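Local coordinates for protein putative oxidoreductase molybdopterin-binding subunit (Sulfolobus tokodaii, PDB 4ZOH) that probably acts as the molybdopterin-binding subunit of an oxidoreductase of the aldehyde oxidase and xanthine dehydrogenase family, carrying a pterin cytosine dinucleotide cofactor, at residues 120-128 with 318-326. Sequence-based numbering, arbitrary orientation.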
ATOM      1  N   LYS A 120      27.140  36.985 -12.861  1.00 32.19           N
ATOM      2  CA  LYS A 120      26.534  35.777 -13.435  1.00 31.26           C
ATOM      3  C   LYS A 120      25.738  35.036 -12.368  1.00 31.51           C
ATOM      4  O   LYS A 120      26.160  34.943 -11.202  1.00 30.65           O
ATOM      5  CB  LYS A 120      27.565  34.814 -13.997  1.00 36.33           C
ATOM      6  CG  LYS A 120      28.476  35.392 -15.039  1.00 38.50           C
ATOM      7  CD  LYS A 120      27.877  35.306 -16.417  1.00 47.20           C
ATOM      8  CE  LYS A 120      28.782  36.055 -17.378  1.00 48.97           C
ATOM      9  NZ  LYS A 120      27.998  36.284 -18.618  1.00 62.48           N
ATOM     10  N   VAL A 121      24.555  34.544 -12.719  1.00 31.22           N
ATOM     11  CA  VAL A 121      23.726  33.820 -11.705  1.00 27.61           C
ATOM     12  C   VAL A 121      24.406  32.489 -11.289  1.00 26.03           C
ATOM     13  O   VAL A 121      24.420  32.086 -10.113  1.00 24.84           O
ATOM     14  CB  VAL A 121      22.282  33.583 -12.204  1.00 26.89           C
ATOM     15  CG1 VAL A 121      21.521  32.697 -11.200  1.00 26.48           C
ATOM     16  CG2 VAL A 121      21.589  34.946 -12.320  1.00 26.16           C
ATOM     17  N   HIS A 122      24.952  31.820 -12.265  1.00 26.48           N
ATOM     18  CA  HIS A 122      25.869  30.716 -12.009  1.00 32.75           C
ATOM     19  C   HIS A 122      27.236  30.996 -12.704  1.00 31.03           C
ATOM     20  O   HIS A 122      27.236  31.402 -13.874  1.00 30.90           O
ATOM     21  CB  HIS A 122      25.316  29.394 -12.581  1.00 30.11           C
ATOM     22  CG  HIS A 122      26.079  28.168 -12.133  1.00 35.03           C
ATOM     23  ND1 HIS A 122      27.077  27.592 -12.891  1.00 35.74           N
ATOM     24  CD2 HIS A 122      25.974  27.405 -11.010  1.00 37.93           C
ATOM     25  CE1 HIS A 122      27.559  26.539 -12.251  1.00 39.50           C
ATOM     26  NE2 HIS A 122      26.902  26.391 -11.115  1.00 39.33           N
ATOM     27  N   SER A 123      28.345  30.664 -12.012  1.00 35.49           N
ATOM     28  CA  SER A 123      29.758  30.612 -12.603  1.00 35.38           C
ATOM     29  C   SER A 123      29.850  30.203 -14.025  1.00 33.08           C
ATOM     30  O   SER A 123      30.471  30.880 -14.802  1.00 38.28           O
ATOM     31  CB  SER A 123      30.703  29.675 -11.837  1.00 28.60           C
ATOM     32  OG  SER A 123      30.945  30.298 -10.632  1.00 34.82           O
ATOM     33  N   GLY A 124      29.264  29.085 -14.373  1.00 34.79           N
ATOM     34  CA  GLY A 124      29.425  28.623 -15.732  1.00 33.75           C
ATOM     35  C   GLY A 124      28.486  29.086 -16.826  1.00 36.40           C
ATOM     36  O   GLY A 124      28.516  28.469 -17.878  1.00 40.38           O
ATOM     37  N   LEU A 125      27.654  30.132 -16.633  1.00 37.81           N
ATOM     38  CA  LEU A 125      26.845  30.696 -17.780  1.00 37.02           C
ATOM     39  C   LEU A 125      27.627  31.652 -18.673  1.00 34.65           C
ATOM     40  O   LEU A 125      28.268  32.562 -18.164  1.00 36.89           O
ATOM     41  CB  LEU A 125      25.599  31.474 -17.279  1.00 37.16           C
ATOM     42  CG  LEU A 125      24.464  30.770 -16.532  1.00 37.72           C
ATOM     43  CD1 LEU A 125      23.682  31.800 -15.712  1.00 31.45           C
ATOM     44  CD2 LEU A 125      23.588  30.030 -17.540  1.00 31.65           C
ATOM     45  N   SER A 126      27.533  31.478 -19.992  1.00 38.98           N
ATOM     46  CA  SER A 126      27.916  32.557 -20.931  1.00 43.91           C
ATOM     47  C   SER A 126      27.147  33.898 -20.729  1.00 49.39           C
ATOM     48  O   SER A 126      27.647  34.971 -21.079  1.00 47.78           O
ATOM     49  CB  SER A 126      27.719  32.096 -22.369  1.00 44.66           C
ATOM     50  OG  SER A 126      26.382  31.671 -22.580  1.00 59.67           O
ATOM     51  N   SER A 127      25.929  33.813 -20.181  1.00 43.33           N
ATOM     52  CA  SER A 127      24.948  34.913 -20.113  1.00 39.41           C
ATOM     53  C   SER A 127      23.765  34.553 -19.186  1.00 36.91           C
ATOM     54  O   SER A 127      23.199  33.461 -19.265  1.00 35.38           O
ATOM     55  CB  SER A 127      24.334  35.177 -21.468  1.00 33.59           C
ATOM     56  OG  SER A 127      23.540  36.349 -21.382  1.00 39.73           O
ATOM     57  N   ASN A 128      23.380  35.502 -18.358  1.00 37.25           N
ATOM     58  CA  ASN A 128      22.150  35.424 -17.589  1.00 33.97           C
ATOM     59  C   ASN A 128      20.905  35.400 -18.500  1.00 33.08           C
ATOM     60  O   ASN A 128      19.823  34.916 -18.112  1.00 30.61           O
ATOM     61  CB  ASN A 128      22.109  36.585 -16.640  1.00 27.07           C
ATOM     62  CG  ASN A 128      23.069  36.431 -15.537  1.00 29.63           C
ATOM     63  OD1 ASN A 128      23.477  35.320 -15.221  1.00 32.84           O
ATOM     64  ND2 ASN A 128      23.376  37.533 -14.850  1.00 29.63           N
ATOM     65  N   ALA A 318      11.593  40.911 -26.439  1.00 30.12           N
ATOM     66  CA  ALA A 318      11.412  39.926 -25.286  1.00 29.67           C
ATOM     67  C   ALA A 318      12.699  39.331 -24.673  1.00 29.00           C
ATOM     68  O   ALA A 318      13.478  38.684 -25.369  1.00 32.75           O
ATOM     69  CB  ALA A 318      10.448  38.800 -25.684  1.00 30.39           C
ATOM     70  N   TYR A 319      12.890  39.554 -23.388  1.00 30.05           N
ATOM     71  CA  TYR A 319      13.919  38.910 -22.578  1.00 31.00           C
ATOM     72  C   TYR A 319      13.378  37.901 -21.528  1.00 32.00           C
ATOM     73  O   TYR A 319      12.406  38.208 -20.815  1.00 29.53           O
ATOM     74  CB  TYR A 319      14.677  39.955 -21.773  1.00 31.18           C
ATOM     75  CG  TYR A 319      15.536  40.862 -22.595  1.00 37.85           C
ATOM     76  CD1 TYR A 319      14.959  42.014 -23.212  1.00 35.78           C
ATOM     77  CD2 TYR A 319      16.923  40.607 -22.774  1.00 36.59           C
ATOM     78  CE1 TYR A 319      15.721  42.866 -23.980  1.00 41.50           C
ATOM     79  CE2 TYR A 319      17.719  41.487 -23.545  1.00 41.68           C
ATOM     80  CZ  TYR A 319      17.099  42.595 -24.139  1.00 43.89           C
ATOM     81  OH  TYR A 319      17.766  43.492 -24.885  1.00 52.62           O
ATOM     82  N   ALA A 320      14.010  36.714 -21.446  1.00 26.76           N
ATOM     83  CA  ALA A 320      13.847  35.819 -20.319  1.00 24.93           C
ATOM     84  C   ALA A 320      15.223  35.695 -19.675  1.00 26.85           C
ATOM     85  O   ALA A 320      16.161  35.146 -20.262  1.00 26.32           O
ATOM     86  CB  ALA A 320      13.263  34.459 -20.782  1.00 24.26           C
ATOM     87  N   VAL A 321      15.324  36.146 -18.441  1.00 24.36           N
ATOM     88  CA  VAL A 321      16.572  36.320 -17.787  1.00 24.53           C
ATOM     89  C   VAL A 321      16.625  35.539 -16.503  1.00 29.31           C
ATOM     90  O   VAL A 321      15.667  35.637 -15.769  1.00 28.33           O
ATOM     91  CB  VAL A 321      16.750  37.810 -17.375  1.00 24.36           C
ATOM     92  CG1 VAL A 321      18.239  38.139 -17.157  1.00 24.70           C
ATOM     93  CG2 VAL A 321      16.249  38.713 -18.482  1.00 21.64           C
ATOM     94  N   HIS A 322      17.771  34.893 -16.168  1.00 26.24           N
ATOM     95  CA  HIS A 322      18.003  34.288 -14.818  1.00 26.17           C
ATOM     96  C   HIS A 322      18.245  35.298 -13.742  1.00 27.82           C
ATOM     97  O   HIS A 322      18.790  36.368 -14.024  1.00 27.58           O
ATOM     98  CB  HIS A 322      19.236  33.358 -14.852  1.00 26.51           C
ATOM     99  CG  HIS A 322      19.076  32.225 -15.803  1.00 25.70           C
ATOM    100  ND1 HIS A 322      18.132  31.237 -15.607  1.00 23.78           N
ATOM    101  CD2 HIS A 322      19.673  31.953 -16.982  1.00 25.14           C
ATOM    102  CE1 HIS A 322      18.198  30.369 -16.608  1.00 25.64           C
ATOM    103  NE2 HIS A 322      19.133  30.768 -17.451  1.00 26.42           N
ATOM    104  N   THR A 323      17.875  34.966 -12.510  1.00 23.57           N
ATOM    105  CA  THR A 323      18.290  35.733 -11.361  1.00 25.05           C
ATOM    106  C   THR A 323      18.513  34.674 -10.265  1.00 22.84           C
ATOM    107  O   THR A 323      18.062  33.546 -10.409  1.00 27.75           O
ATOM    108  CB  THR A 323      17.206  36.825 -10.903  1.00 28.51           C
ATOM    109  OG1 THR A 323      15.963  36.184 -10.528  1.00 28.30           O
ATOM    110  CG2 THR A 323      16.911  37.850 -12.003  1.00 23.09           C
ATOM    111  N   ASN A 324      19.115  35.059  -9.142  1.00 23.43           N
ATOM    112  CA  ASN A 324      19.386  34.152  -8.022  1.00 23.58           C
ATOM    113  C   ASN A 324      18.198  33.864  -7.128  1.00 25.78           C
ATOM    114  O   ASN A 324      18.292  34.074  -5.908  1.00 23.64           O
ATOM    115  CB  ASN A 324      20.590  34.629  -7.191  1.00 24.80           C
ATOM    116  CG  ASN A 324      21.891  34.518  -7.967  1.00 27.30           C
ATOM    117  OD1 ASN A 324      22.393  35.521  -8.471  1.00 26.67           O
ATOM    118  ND2 ASN A 324      22.407  33.268  -8.125  1.00 23.39           N
ATOM    119  N   ILE A 325      17.086  33.376  -7.740  1.00 23.95           N
ATOM    120  CA  ILE A 325      15.898  32.967  -6.970  1.00 22.37           C
ATOM    121  C   ILE A 325      15.356  31.692  -7.523  1.00 21.12           C
ATOM    122  O   ILE A 325      15.722  31.195  -8.679  1.00 20.66           O
ATOM    123  CB  ILE A 325      14.777  34.068  -6.941  1.00 24.07           C
ATOM    124  CG1 ILE A 325      14.220  34.288  -8.356  1.00 20.58           C
ATOM    125  CG2 ILE A 325      15.285  35.350  -6.306  1.00 22.48           C
ATOM    126  CD1 ILE A 325      13.112  35.329  -8.410  1.00 25.71           C
ATOM    127  N   THR A 326      14.481  31.135  -6.706  1.00 21.65           N
ATOM    128  CA  THR A 326      13.746  29.929  -7.065  1.00 21.80           C
ATOM    129  C   THR A 326      13.421  29.911  -8.571  1.00 22.68           C
ATOM    130  O   THR A 326      12.785  30.846  -9.084  1.00 23.98           O
ATOM    131  CB  THR A 326      12.394  29.901  -6.271  1.00 22.13           C
ATOM    132  OG1 THR A 326      12.666  30.156  -4.903  1.00 25.46           O
ATOM    133  CG2 THR A 326      11.803  28.562  -6.404  1.00 19.82           C
TER
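The carbonyl oxygen of Asn-128 takes a short, nearly straight hydrogen bond from the backbone: His-322 N lies 2.8 Å from Asn-128 O, with 173° at the hydrogen. Val-321 CA adds a longer C-H...O contact to the same oxygen. This pairing lies just before strand 129-138 begins and just after its antiparallel neighbour 313-321 ends. Asparagine suits position 128 because its amide both accepts and donates: Asn-128 OD1 accepts a 2.8 Å hydrogen bond from Val-121 N, while ND2 reaches Val-119 O and, in helix 111-114, Ala-114 O. Val-121, so held, turns its branched side chain onto the other segment; chi1 173° sets CG1 against Asn-324 ND2 and CG2 against Thr-323 CA and His-322 CB. Histidine suits 322 because its ring offers carbon to Leu-125 CD1 and Asn-128 O, while ND1 is bonded to Gly-284 O. Asn-324 slides past Val-121, its ND2 giving Val-121 O a 3.1 Å bond lying near the amide plane, while OD1 accepts one from Val-108 N. A leucine at Asn-324 would probably leave Val-121 O and Val-108 N without these mates in a buried setting. The two asparagine amides thus satisfy backbone atoms of 120-128 and its neighbours, and Asn-324 ties 318-326 to that loop.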